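Collagen adhesin (Staphylococcus aureus, PDB 1AMX) binds collagen through this domain and so probably lets the bacterium attach to collagen-containing host tissue. Local coordinates at residues E59-S64 with Y161-K166; L79-L84 with V116-N121; T83-V88 with S138-T143; Q150-N155 with N175-N180. One frame throughout, in Å; residues are numbered along the deposited sequence.

Interaction 1: E59-S64 with Y161-K166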
loop_
_atom_site.group_PDB
_atom_site.type_symbol
_atom_site.label_atom_id
_atom_site.label_comp_id
_atom_site.label_asym_id
_atom_site.label_seq_id
_atom_site.Cartn_x
_atom_site.Cartn_y
_atom_site.Cartn_z
ATOM N N GLU A 59 -5.548 11.323 6.696
ATOM C CA GLU A 59 -6.128 12.281 7.632
ATOM C C GLU A 59 -7.170 11.622 8.503
ATOM O O GLU A 59 -7.839 12.291 9.271
ATOM C CB GLU A 59 -6.719 13.505 6.909
ATOM C CG GLU A 59 -5.705 14.323 6.078
ATOM C CD GLU A 59 -4.506 14.892 6.871
ATOM O OE1 GLU A 59 -4.687 15.431 7.990
ATOM O OE2 GLU A 59 -3.367 14.822 6.345
ATOM N N LYS A 60 -7.308 10.307 8.369
ATOM C CA LYS A 60 -8.244 9.527 9.169
ATOM C C LYS A 60 -9.671 10.055 9.078
ATOM O O LYS A 60 -10.370 10.201 10.092
ATOM C CB LYS A 60 -7.788 9.481 10.629
ATOM C CG LYS A 60 -6.392 8.901 10.830
ATOM C CD LYS A 60 -5.871 9.262 12.197
ATOM C CE LYS A 60 -4.380 9.078 12.286
ATOM N NZ LYS A 60 -3.668 9.812 11.204
ATOM N N SER A 61 -10.102 10.290 7.843
ATOM C CA SER A 61 -11.435 10.777 7.558
ATOM C C SER A 61 -12.423 9.642 7.654
ATOM O O SER A 61 -12.041 8.461 7.656
ATOM C CB SER A 61 -11.490 11.276 6.112
ATOM O OG SER A 61 -10.378 12.112 5.843
ATOM N N TYR A 62 -13.670 10.024 7.741
ATOM C CA TYR A 62 -14.741 9.057 7.664
ATOM C C TYR A 62 -14.795 8.714 6.191
ATOM O O TYR A 62 -14.515 9.565 5.336
ATOM C CB TYR A 62 -16.048 9.655 8.170
ATOM C CG TYR A 62 -17.211 8.678 8.039
ATOM C CD1 TYR A 62 -17.431 7.718 9.033
ATOM C CD2 TYR A 62 -18.046 8.738 6.923
ATOM C CE1 TYR A 62 -18.501 6.828 8.914
ATOM C CE2 TYR A 62 -19.111 7.847 6.802
ATOM C CZ TYR A 62 -19.343 6.896 7.799
ATOM O OH TYR A 62 -20.395 6.049 7.680
ATOM N N VAL A 63 -15.139 7.501 5.890
ATOM C CA VAL A 63 -15.127 7.029 4.503
ATOM C C VAL A 63 -16.536 6.508 4.163
ATOM O O VAL A 63 -17.152 5.782 4.950
ATOM C CB VAL A 63 -14.050 5.949 4.417
ATOM C CG1 VAL A 63 -14.558 4.644 3.801
ATOM C CG2 VAL A 63 -12.848 6.370 3.569
ATOM N N SER A 64 -17.020 6.896 2.988
ATOM C CA SER A 64 -18.404 6.571 2.547
ATOM C C SER A 64 -18.530 5.259 1.754
ATOM O O SER A 64 -19.624 4.683 1.649
ATOM C CB SER A 64 -18.946 7.667 1.647
ATOM O OG SER A 64 -18.992 8.888 2.357
ATOM N N TYR A 161 -12.154 5.169 -3.908
ATOM C CA TYR A 161 -12.574 5.529 -2.542
ATOM C C TYR A 161 -13.444 6.782 -2.555
ATOM O O TYR A 161 -13.595 7.419 -3.589
ATOM C CB TYR A 161 -11.359 5.795 -1.636
ATOM C CG TYR A 161 -10.423 6.907 -2.137
ATOM C CD1 TYR A 161 -10.656 8.250 -1.793
ATOM C CD2 TYR A 161 -9.322 6.581 -2.931
ATOM C CE1 TYR A 161 -9.790 9.253 -2.249
ATOM C CE2 TYR A 161 -8.459 7.583 -3.384
ATOM C CZ TYR A 161 -8.688 8.918 -3.047
ATOM O OH TYR A 161 -7.834 9.874 -3.501
ATOM N N GLN A 162 -13.987 7.125 -1.393
ATOM C CA GLN A 162 -14.777 8.340 -1.233
ATOM C C GLN A 162 -14.787 8.802 0.207
ATOM O O GLN A 162 -15.260 8.083 1.093
ATOM C CB GLN A 162 -16.224 8.186 -1.713
ATOM C CG GLN A 162 -17.048 9.470 -1.430
ATOM C CD GLN A 162 -18.460 9.449 -1.990
ATOM O OE1 GLN A 162 -19.139 8.430 -1.968
ATOM N NE2 GLN A 162 -18.910 10.596 -2.476
ATOM N N GLU A 163 -14.215 9.980 0.451
ATOM C CA GLU A 163 -14.215 10.519 1.799
ATOM C C GLU A 163 -15.586 11.109 1.978
ATOM O O GLU A 163 -16.249 11.456 1.003
ATOM C CB GLU A 163 -13.237 11.652 1.965
ATOM C CG GLU A 163 -11.793 11.257 1.784
ATOM C CD GLU A 163 -10.891 12.458 1.964
ATOM O OE1 GLU A 163 -10.658 12.902 3.149
ATOM O OE2 GLU A 163 -10.384 13.033 0.934
ATOM N N HIS A 164 -15.970 11.264 3.233
ATOM C CA HIS A 164 -17.247 11.833 3.625
ATOM C C HIS A 164 -17.420 13.257 3.053
ATOM O O HIS A 164 -16.598 14.143 3.312
ATOM C CB HIS A 164 -17.261 11.888 5.145
ATOM C CG HIS A 164 -18.583 12.239 5.740
ATOM N ND1 HIS A 164 -18.693 12.914 6.935
ATOM C CD2 HIS A 164 -19.850 11.981 5.334
ATOM C CE1 HIS A 164 -19.970 13.056 7.248
ATOM N NE2 HIS A 164 -20.693 12.499 6.289
ATOM N N GLY A 165 -18.472 13.459 2.259
ATOM C CA GLY A 165 -18.743 14.772 1.686
ATOM C C GLY A 165 -17.910 15.229 0.498
ATOM O O GLY A 165 -18.046 16.365 0.034
ATOM N N LYS A 166 -17.051 14.360 -0.010
ATOM C CA LYS A 166 -16.226 14.729 -1.135
ATOM C C LYS A 166 -16.579 13.892 -2.332
ATOM O O LYS A 166 -17.444 13.013 -2.251
ATOM C CB LYS A 166 -14.753 14.634 -0.775
ATOM C CG LYS A 166 -14.416 15.584 0.348
ATOM C CD LYS A 166 -12.945 15.741 0.539
ATOM C CE LYS A 166 -12.676 16.816 1.579
ATOM N NZ LYS A 166 -11.217 17.041 1.778
HETATM O O HOH W 1 -20.002 11.418 0.759
#

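Interaction 2: L79-L84 with V116-N121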
loop_
_atom_site.group_PDB
_atom_site.type_symbol
_atom_site.label_atom_id
_atom_site.label_comp_id
_atom_site.label_asym_id
_atom_site.label_seq_id
_atom_site.Cartn_x
_atom_site.Cartn_y
_atom_site.Cartn_z
ATOM N N LEU A 79 8.766 -8.735 -5.710
ATOM C CA LEU A 79 8.188 -8.531 -4.400
ATOM C C LEU A 79 8.718 -9.584 -3.423
ATOM O O LEU A 79 8.750 -10.785 -3.728
ATOM C CB LEU A 79 6.664 -8.647 -4.475
ATOM C CG LEU A 79 5.934 -8.690 -3.138
ATOM C CD1 LEU A 79 5.992 -7.363 -2.388
ATOM C CD2 LEU A 79 4.442 -9.013 -3.308
ATOM N N ASP A 80 9.137 -9.097 -2.273
ATOM C CA ASP A 80 9.599 -9.946 -1.171
ATOM C C ASP A 80 8.486 -9.956 -0.135
ATOM O O ASP A 80 8.415 -9.083 0.738
ATOM C CB ASP A 80 10.892 -9.385 -0.568
ATOM C CG ASP A 80 11.546 -10.348 0.430
ATOM O OD1 ASP A 80 10.879 -11.354 0.884
ATOM O OD2 ASP A 80 12.761 -10.156 0.814
ATOM N N LEU A 81 7.622 -10.940 -0.266
ATOM C CA LEU A 81 6.439 -11.038 0.592
ATOM C C LEU A 81 6.758 -11.078 2.064
ATOM O O LEU A 81 5.978 -10.596 2.879
ATOM C CB LEU A 81 5.594 -12.260 0.280
ATOM C CG LEU A 81 4.164 -12.079 0.787
ATOM C CD1 LEU A 81 3.480 -10.839 0.199
ATOM C CD2 LEU A 81 3.257 -13.261 0.463
ATOM N N SER A 82 7.917 -11.609 2.421
ATOM C CA SER A 82 8.276 -11.666 3.818
ATOM C C SER A 82 8.504 -10.266 4.422
ATOM O O SER A 82 8.542 -10.123 5.646
ATOM C CB SER A 82 9.509 -12.542 3.999
ATOM O OG SER A 82 10.644 -11.921 3.440
ATOM N N THR A 83 8.675 -9.238 3.588
ATOM C CA THR A 83 8.887 -7.876 4.106
ATOM C C THR A 83 7.603 -7.040 4.253
ATOM O O THR A 83 7.651 -5.874 4.668
ATOM C CB THR A 83 9.803 -7.014 3.207
ATOM O OG1 THR A 83 9.284 -6.966 1.886
ATOM C CG2 THR A 83 11.232 -7.556 3.125
ATOM N N LEU A 84 6.482 -7.638 3.928
ATOM C CA LEU A 84 5.167 -6.953 3.962
ATOM C C LEU A 84 4.723 -6.690 5.409
ATOM O O LEU A 84 4.564 -7.623 6.206
ATOM C CB LEU A 84 4.130 -7.851 3.264
ATOM C CG LEU A 84 2.782 -7.184 2.921
ATOM C CD1 LEU A 84 1.871 -7.002 4.136
ATOM C CD2 LEU A 84 2.924 -5.802 2.287
ATOM N N VAL A 116 -1.995 -10.923 -2.795
ATOM C CA VAL A 116 -0.687 -10.808 -3.392
ATOM C C VAL A 116 -0.515 -11.959 -4.378
ATOM O O VAL A 116 -0.923 -13.097 -4.111
ATOM C CB VAL A 116 0.435 -10.928 -2.314
ATOM C CG1 VAL A 116 1.839 -10.771 -2.900
ATOM C CG2 VAL A 116 0.312 -9.874 -1.213
ATOM N N ASP A 117 0.053 -11.635 -5.507
ATOM C CA ASP A 117 0.409 -12.632 -6.516
ATOM C C ASP A 117 1.887 -12.457 -6.774
ATOM O O ASP A 117 2.301 -11.533 -7.484
ATOM C CB ASP A 117 -0.387 -12.442 -7.806
ATOM C CG ASP A 117 -0.156 -13.588 -8.799
ATOM O OD1 ASP A 117 0.741 -14.485 -8.555
ATOM O OD2 ASP A 117 -0.857 -13.660 -9.878
ATOM N N ASN A 118 2.646 -13.336 -6.166
ATOM C CA ASN A 118 4.107 -13.263 -6.229
ATOM C C ASN A 118 4.668 -13.454 -7.613
ATOM O O ASN A 118 5.739 -12.933 -7.907
ATOM C CB ASN A 118 4.750 -14.261 -5.281
ATOM C CG ASN A 118 4.792 -13.711 -3.861
ATOM O OD1 ASN A 118 5.826 -13.206 -3.421
ATOM N ND2 ASN A 118 3.704 -13.775 -3.127
ATOM N N THR A 119 3.952 -14.176 -8.471
ATOM C CA THR A 119 4.423 -14.378 -9.839
ATOM C C THR A 119 4.198 -13.116 -10.651
ATOM O O THR A 119 5.112 -12.630 -11.322
ATOM C CB THR A 119 3.718 -15.558 -10.520
ATOM O OG1 THR A 119 4.021 -16.748 -9.798
ATOM C CG2 THR A 119 4.196 -15.716 -11.949
ATOM N N LYS A 120 2.995 -12.557 -10.541
ATOM C CA LYS A 120 2.635 -11.334 -11.267
ATOM C C LYS A 120 3.133 -10.018 -10.637
ATOM O O LYS A 120 3.181 -8.984 -11.316
ATOM C CB LYS A 120 1.108 -11.267 -11.501
ATOM C CG LYS A 120 0.574 -12.290 -12.514
ATOM C CD LYS A 120 -0.885 -12.022 -12.920
ATOM C CE LYS A 120 -1.008 -10.798 -13.842
ATOM N NZ LYS A 120 -2.375 -10.621 -14.452
ATOM N N ASN A 121 3.503 -10.056 -9.360
ATOM C CA ASN A 121 3.981 -8.867 -8.667
ATOM C C ASN A 121 2.862 -7.850 -8.508
ATOM O O ASN A 121 3.062 -6.660 -8.741
ATOM C CB ASN A 121 5.123 -8.220 -9.440
ATOM C CG ASN A 121 6.463 -8.558 -8.877
ATOM O OD1 ASN A 121 6.644 -8.634 -7.663
ATOM N ND2 ASN A 121 7.430 -8.751 -9.755
HETATM O O HOH W 2 7.863 -13.750 -1.704
#

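Interaction 3: T83-V88 with S138-T143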
loop_
_atom_site.group_PDB
_atom_site.type_symbol
_atom_site.label_atom_id
_atom_site.label_comp_id
_atom_site.label_asym_id
_atom_site.label_seq_id
_atom_site.Cartn_x
_atom_site.Cartn_y
_atom_site.Cartn_z
ATOM N N THR A 83 8.675 -9.238 3.588
ATOM C CA THR A 83 8.887 -7.876 4.106
ATOM C C THR A 83 7.603 -7.040 4.253
ATOM O O THR A 83 7.651 -5.874 4.668
ATOM C CB THR A 83 9.803 -7.014 3.207
ATOM O OG1 THR A 83 9.284 -6.966 1.886
ATOM C CG2 THR A 83 11.232 -7.556 3.125
ATOM N N LEU A 84 6.482 -7.638 3.928
ATOM C CA LEU A 84 5.167 -6.953 3.962
ATOM C C LEU A 84 4.723 -6.690 5.409
ATOM O O LEU A 84 4.564 -7.623 6.206
ATOM C CB LEU A 84 4.130 -7.851 3.264
ATOM C CG LEU A 84 2.782 -7.184 2.921
ATOM C CD1 LEU A 84 1.871 -7.002 4.136
ATOM C CD2 LEU A 84 2.924 -5.802 2.287
ATOM N N ASN A 85 4.539 -5.413 5.722
ATOM C CA ASN A 85 4.033 -5.002 7.044
ATOM C C ASN A 85 2.981 -3.897 6.878
ATOM O O ASN A 85 3.008 -3.112 5.918
ATOM C CB ASN A 85 5.172 -4.597 7.976
ATOM C CG ASN A 85 5.879 -3.333 7.552
ATOM O OD1 ASN A 85 7.032 -3.395 7.134
ATOM N ND2 ASN A 85 5.252 -2.187 7.639
ATOM N N ILE A 86 2.057 -3.845 7.828
ATOM C CA ILE A 86 0.953 -2.894 7.799
ATOM C C ILE A 86 0.883 -2.202 9.138
ATOM O O ILE A 86 0.917 -2.850 10.187
ATOM C CB ILE A 86 -0.355 -3.652 7.555
ATOM C CG1 ILE A 86 -0.150 -4.640 6.393
ATOM C CG2 ILE A 86 -1.499 -2.672 7.275
ATOM C CD1 ILE A 86 -1.089 -5.816 6.381
ATOM N N ASN A 87 0.899 -0.883 9.103
ATOM C CA ASN A 87 0.812 -0.087 10.309
ATOM C C ASN A 87 -0.531 0.630 10.293
ATOM O O ASN A 87 -0.814 1.392 9.367
ATOM C CB ASN A 87 1.931 0.945 10.334
ATOM C CG ASN A 87 2.056 1.641 11.677
ATOM O OD1 ASN A 87 1.653 1.112 12.710
ATOM N ND2 ASN A 87 2.633 2.830 11.670
ATOM N N VAL A 88 -1.372 0.370 11.280
ATOM C CA VAL A 88 -2.671 1.024 11.343
ATOM C C VAL A 88 -2.656 1.985 12.519
ATOM O O VAL A 88 -2.311 1.575 13.622
ATOM C CB VAL A 88 -3.780 0.021 11.634
ATOM C CG1 VAL A 88 -5.133 0.719 11.647
ATOM C CG2 VAL A 88 -3.739 -1.106 10.636
ATOM N N SER A 138 -0.742 2.271 6.606
ATOM C CA SER A 138 0.514 2.404 5.869
ATOM C C SER A 138 1.005 1.000 5.567
ATOM O O SER A 138 1.378 0.270 6.474
ATOM C CB SER A 138 1.572 3.151 6.675
ATOM O OG SER A 138 2.772 3.240 5.909
ATOM N N ILE A 139 0.925 0.599 4.312
ATOM C CA ILE A 139 1.360 -0.713 3.894
ATOM C C ILE A 139 2.739 -0.566 3.268
ATOM O O ILE A 139 2.930 0.216 2.342
ATOM C CB ILE A 139 0.369 -1.306 2.885
ATOM C CG1 ILE A 139 -1.003 -1.452 3.557
ATOM C CG2 ILE A 139 0.902 -2.640 2.310
ATOM C CD1 ILE A 139 -2.091 -1.977 2.672
ATOM N N ASN A 140 3.718 -1.278 3.810
ATOM C CA ASN A 140 5.088 -1.212 3.295
ATOM C C ASN A 140 5.597 -2.607 2.941
ATOM O O ASN A 140 5.182 -3.594 3.539
ATOM C CB ASN A 140 6.010 -0.527 4.330
ATOM C CG ASN A 140 7.516 -0.720 4.034
ATOM O OD1 ASN A 140 8.233 -1.306 4.841
ATOM N ND2 ASN A 140 8.000 -0.172 2.921
ATOM N N TYR A 141 6.425 -2.668 1.907
ATOM C CA TYR A 141 7.038 -3.904 1.462
ATOM C C TYR A 141 8.269 -3.533 0.650
ATOM O O TYR A 141 8.494 -2.358 0.316
ATOM C CB TYR A 141 6.065 -4.734 0.624
ATOM C CG TYR A 141 5.551 -3.994 -0.579
ATOM C CD1 TYR A 141 6.269 -3.989 -1.766
ATOM C CD2 TYR A 141 4.356 -3.268 -0.520
ATOM C CE1 TYR A 141 5.820 -3.286 -2.866
ATOM C CE2 TYR A 141 3.891 -2.551 -1.621
ATOM C CZ TYR A 141 4.629 -2.566 -2.791
ATOM O OH TYR A 141 4.211 -1.858 -3.889
ATOM N N LYS A 142 9.091 -4.527 0.362
ATOM C CA LYS A 142 10.273 -4.284 -0.416
ATOM C C LYS A 142 10.246 -5.195 -1.616
ATOM O O LYS A 142 9.589 -6.247 -1.603
ATOM C CB LYS A 142 11.539 -4.659 0.342
ATOM C CG LYS A 142 12.034 -3.698 1.389
ATOM C CD LYS A 142 13.320 -4.245 2.006
ATOM C CE LYS A 142 14.025 -3.251 2.898
ATOM N NZ LYS A 142 13.239 -2.914 4.076
ATOM N N THR A 143 10.947 -4.760 -2.607
ATOM C CA THR A 143 11.148 -5.537 -3.809
ATOM C C THR A 143 12.639 -5.724 -3.951
ATOM O O THR A 143 13.423 -4.795 -3.722
ATOM C CB THR A 143 10.596 -4.805 -5.033
ATOM O OG1 THR A 143 11.204 -3.528 -5.147
ATOM C CG2 THR A 143 9.083 -4.594 -4.980
HETATM O O HOH W 3 9.565 -3.893 4.551
#

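Interaction 4: Q150-N155 with N175-N180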
loop_
_atom_site.group_PDB
_atom_site.type_symbol
_atom_site.label_atom_id
_atom_site.label_comp_id
_atom_site.label_asym_id
_atom_site.label_seq_id
_atom_site.Cartn_x
_atom_site.Cartn_y
_atom_site.Cartn_z
ATOM N N GLN A 150 19.417 -1.670 -14.170
ATOM C CA GLN A 150 18.305 -0.738 -14.217
ATOM C C GLN A 150 18.514 0.468 -13.289
ATOM O O GLN A 150 19.079 0.348 -12.215
ATOM C CB GLN A 150 17.056 -1.506 -13.834
ATOM C CG GLN A 150 15.737 -0.871 -14.129
ATOM C CD GLN A 150 14.668 -1.893 -14.016
ATOM O OE1 GLN A 150 14.797 -2.978 -14.568
ATOM N NE2 GLN A 150 13.639 -1.601 -13.260
ATOM N N LYS A 151 18.069 1.640 -13.726
ATOM C CA LYS A 151 18.222 2.869 -12.934
ATOM C C LYS A 151 16.932 3.374 -12.315
ATOM O O LYS A 151 16.963 4.107 -11.336
ATOM C CB LYS A 151 18.848 3.991 -13.769
ATOM C CG LYS A 151 20.363 3.956 -13.817
ATOM C CD LYS A 151 20.956 4.274 -12.442
ATOM C CE LYS A 151 22.504 4.301 -12.436
ATOM N NZ LYS A 151 23.157 2.947 -12.552
ATOM N N GLU A 152 15.794 2.991 -12.887
ATOM C CA GLU A 152 14.501 3.423 -12.372
ATOM C C GLU A 152 13.580 2.244 -12.109
ATOM O O GLU A 152 13.495 1.308 -12.903
ATOM C CB GLU A 152 13.834 4.397 -13.354
ATOM C CG GLU A 152 14.404 5.825 -13.333
ATOM C CD GLU A 152 13.806 6.742 -14.416
ATOM O OE1 GLU A 152 13.021 6.246 -15.271
ATOM O OE2 GLU A 152 14.134 7.958 -14.415
ATOM N N PHE A 153 12.926 2.276 -10.962
ATOM C CA PHE A 153 12.012 1.235 -10.586
ATOM C C PHE A 153 10.683 1.918 -10.338
ATOM O O PHE A 153 10.590 2.873 -9.559
ATOM C CB PHE A 153 12.536 0.505 -9.334
ATOM C CG PHE A 153 13.909 -0.083 -9.620
ATOM C CD1 PHE A 153 14.011 -1.326 -10.246
ATOM C CD2 PHE A 153 15.055 0.635 -9.276
ATOM C CE1 PHE A 153 15.269 -1.845 -10.558
ATOM C CE2 PHE A 153 16.314 0.121 -9.598
ATOM C CZ PHE A 153 16.422 -1.118 -10.243
ATOM N N VAL A 154 9.658 1.455 -11.010
ATOM C CA VAL A 154 8.358 2.100 -10.853
ATOM C C VAL A 154 7.325 1.122 -10.326
ATOM O O VAL A 154 7.401 -0.092 -10.549
ATOM C CB VAL A 154 7.893 2.748 -12.174
ATOM C CG1 VAL A 154 8.899 2.603 -13.318
ATOM C CG2 VAL A 154 6.576 2.185 -12.710
ATOM N N ASN A 155 6.413 1.717 -9.623
ATOM C CA ASN A 155 5.289 1.036 -9.029
ATOM C C ASN A 155 4.058 1.831 -9.423
ATOM O O ASN A 155 4.014 3.034 -9.235
ATOM C CB ASN A 155 5.432 1.041 -7.523
ATOM C CG ASN A 155 4.373 0.195 -6.856
ATOM O OD1 ASN A 155 3.752 0.637 -5.895
ATOM N ND2 ASN A 155 4.120 -1.000 -7.329
ATOM N N ASN A 175 1.057 6.610 -9.168
ATOM C CA ASN A 175 2.263 5.849 -9.484
ATOM C C ASN A 175 3.430 6.518 -8.828
ATOM O O ASN A 175 3.310 7.667 -8.363
ATOM C CB ASN A 175 2.530 5.842 -10.990
ATOM C CG ASN A 175 1.292 5.508 -11.791
ATOM O OD1 ASN A 175 1.135 5.997 -12.907
ATOM N ND2 ASN A 175 0.411 4.694 -11.268
ATOM N N HIS A 176 4.549 5.792 -8.760
ATOM C CA HIS A 176 5.782 6.329 -8.220
ATOM C C HIS A 176 6.981 5.645 -8.861
ATOM O O HIS A 176 6.936 4.459 -9.184
ATOM C CB HIS A 176 5.849 6.259 -6.681
ATOM C CG HIS A 176 6.902 7.152 -6.089
ATOM N ND1 HIS A 176 8.118 6.688 -5.635
ATOM C CD2 HIS A 176 6.927 8.495 -5.903
ATOM C CE1 HIS A 176 8.846 7.701 -5.197
ATOM N NE2 HIS A 176 8.145 8.808 -5.350
ATOM N N THR A 177 8.020 6.436 -9.112
ATOM C CA THR A 177 9.258 5.952 -9.703
ATOM C C THR A 177 10.405 6.249 -8.748
ATOM O O THR A 177 10.571 7.399 -8.323
ATOM C CB THR A 177 9.534 6.649 -11.050
ATOM O OG1 THR A 177 8.461 6.359 -11.951
ATOM C CG2 THR A 177 10.809 6.136 -11.669
ATOM N N VAL A 178 11.127 5.208 -8.333
ATOM C CA VAL A 178 12.274 5.399 -7.467
ATOM C C VAL A 178 13.454 5.487 -8.398
ATOM O O VAL A 178 13.587 4.671 -9.313
ATOM C CB VAL A 178 12.461 4.252 -6.494
ATOM C CG1 VAL A 178 13.842 4.321 -5.873
ATOM C CG2 VAL A 178 11.419 4.348 -5.407
ATOM N N HIS A 179 14.261 6.523 -8.218
ATOM C CA HIS A 179 15.421 6.741 -9.069
ATOM C C HIS A 179 16.664 6.177 -8.441
ATOM O O HIS A 179 16.718 5.922 -7.234
ATOM C CB HIS A 179 15.620 8.229 -9.383
ATOM C CG HIS A 179 14.470 8.843 -10.123
ATOM N ND1 HIS A 179 13.440 9.508 -9.483
ATOM C CD2 HIS A 179 14.146 8.827 -11.438
ATOM C CE1 HIS A 179 12.530 9.864 -10.373
ATOM N NE2 HIS A 179 12.935 9.463 -11.567
ATOM N N ASN A 180 17.672 6.020 -9.279
ATOM C CA ASN A 180 18.956 5.470 -8.883
ATOM C C ASN A 180 20.011 6.133 -9.807
ATOM O O ASN A 180 19.617 7.025 -10.613
ATOM C CB ASN A 180 18.899 3.942 -9.078
ATOM C CG ASN A 180 20.039 3.209 -8.407
ATOM O OD1 ASN A 180 20.310 3.398 -7.210
ATOM N ND2 ASN A 180 20.688 2.324 -9.161
ATOM O OXT ASN A 180 21.212 5.772 -9.718
#

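Interaction 1: E59-S64 with Y161-K166
The Tyr62 ring turns its CD2 edge onto one face of the His164 imidazole, in a T-shaped (edge-to-face) pair with centroids 5.2 Å apart and planes at 70°. Both side chains place CG anti to the backbone N, which swings the two rings out together beside the paired backbones. Tyr62 CD2 also lies 3.7 Å from His164 CB. Beside the rings, His164 N donates to Tyr62 O at 3.1 Å. Ser64 N gives a shorter and straighter bond to Gln162 O, 2.8 Å with 169° at the hydrogen. These two bonds frame a single beta bridge between Val63 and Glu163. At one end Ser61 OG donates to Glu163 OE1 at 2.8 Å, meeting the carboxylate on its anti side. At the other, Ser64 CB rests against the Gln162 amide, 3.7 Å from Gln162 OE1. Gln162 NE2 is turned to Lys166 O, 2.8 Å away, which ties the residue before the type II turn Glu163-Lys166 to the turn's last residue. A water joins Ser64 OG to Gly165 N. Val63 points away, onto Phe35, and its backbone is held by Ser133 and Gln129. The contact thus joins the loop between strands 49-56 and 67-73 to the loop after strand 152-161, mainly through polar bonds. The hydroxyl of Ser61 would be expected to stabilise the negative charge of Glu163, while the Tyr62-His164 pair adds an aromatic contact alongside.

Interaction 2: L79-L84 with V116-N121
Leu79 N donates to Asn121 OD1 at 2.9 Å, in the carbonyl plane and on a lone pair. This is the direct hydrogen bond between 79-84 and 116-121. The same oxygen lies 3.2 Å from Leu79 CB. Next to it the contact is apolar. Leu81 and Val116 reach toward each other tip to tip, with Leu81 CD1 set 3.5 Å from Val116 CG1 and nearly as close to CG2. The other branch of Leu81, CD2, packs 3.7 Å from Asn118 ND2, the two side chains crossing at about a right angle. A water bridges Leu81 N and Asn118 OD1, so this amide takes part through both its ends. Behind this shell, two overlapping type I turns bend the chain at Leu81 to Thr83. Asp80 O accepts from both Thr83 N and Thr83 OG1, the latter at 2.6 Å. Across the contact, Asp117 OD1 takes Thr119 N in an Asx turn, and Asn121 N returns to Asp117 O. Further out, Gln78 NE2 holds Asn118 O, while Ile73 packs against both Leu79 and Asn121. A corner in strand 77-90 packed on the hairpin turn between strands 113-117 and 122-127 fits the end of a beta sandwich, where one sheet meets the other.

Interaction 3: T83-V88 with S138-T143
Leu84 fills the hollow between Ile139 and Tyr141 on the buried side of this antiparallel pair. Its CD2 branch sits 3.8 Å from Ile139 CG2 and 3.7 Å from Tyr141 CB, and lies obliquely by the Tyr141 ring. Tyr141 CG stands between its own backbone N and carbonyl carbon (chi1 58°), which lifts the ring away from strand 84-88 to meet Trp52. One step along, Ile86 and Ile139 form a non-hydrogen-bonded pair. They lie side by side and point the same way, with Ile86 CG2 3.9 Å from Ile139 CG1. Helix 101-108 adds Ile102 against Leu84. The other face is polar. Asn85 with Asn140 and Asn87 with Ser138 are hydrogen-bonded pairs, each closed by two backbone bonds. The Asn85 and Asn140 side chains cross obliquely, their amide planes 52° apart. Asn140 ND2 is taken by Trp52 O, while a water joins its OD1 to Thr83 O. Ser138 OG bonds to Asn55. Where the strand turns its corner, Thr83 fits across the base of Lys142 at about a right angle. Its CG2 is 4.0 Å from Lys142 CB, and Lys142 N donates to Thr83 OG1 at 2.9 Å. That hydroxyl itself serves Asp80 O, so it links the corner to the neighbouring strand. Tyr95 flanks Asn85 and Phe53 flanks Asn140, and mutagenesis has marked these four, and Asn55, as collagen-binding residues. A beta-sandwich sheet with an apolar inner face of leucine, isoleucine and tyrosine and an amide-rich outer face thus carries part of the collagen-binding site.

Interaction 4: Q150-N155 with N175-N180
Gln150 brings its backbone O to 4.0 Å from Asn180 ND2, while its own NE2 folds back to Glu152 O and also reaches Gly75 O. Lys151 lays its aliphatic chain along the C-terminal carboxylate of Asn180, with Lys151 CD 3.1 Å from Asn180 OXT. The chain bends at chi2 (-68°), and Lys151 NZ stays 4.4 Å from OXT, beyond a salt bridge. Glu152 runs alongside His179. Its OE2 approaches the imidazole edge in the ring plane, 3.1 Å from His179 CD2, with carboxylate and ring planes 74° apart. Glu152 CB also meets Thr177 CG2 at 3.9 Å. Phe153 and Val178 form a hydrogen-bonded pair, in which Val178 N donates to Phe153 O at 2.7 Å. Their side chains point inward, Phe153 onto Ile145 and Val178 onto Val50 and Trp52. Val154 turns to the other face beside Thr177, with Val154 CB 3.7 Å from Thr177 OG1. Asn155 N to His176 O and His176 N to Asn155 O, each 2.8 Å, close the next pair. Asn155 ND2 goes to Asp71. Strands 152-161 and 172-179 are thus antiparallel neighbours in the second sheet, securely paired until the chain end. There any attraction between Lys151 NZ and the carboxylate is probably weak at this separation.

Overall arrangement
From the N terminus, 59-64 is the first segment reached, and its pairing with 161-166 in interaction 1 closes a loop of 96 residues. Interactions 2 and 3 nest inside that loop. Both start from strand 77-90 and share Thr83 and Leu84. Interaction 2 closes at 116-121, and interaction 3 at strand 135-145. They touch directly, through Leu79 on Tyr141 and a probable Asp80 N to Lys142 O hydrogen bond. Interaction 4 opens at 150-155 and closes at the C terminus, so it crosses interaction 1. Interaction 3 pairs two neighbouring strands of the five-stranded sheet, interaction 4 two of the other sheet. Tyr141 packs on Asn155 between them, and interaction 1 joins two surface loops far apart in sequence.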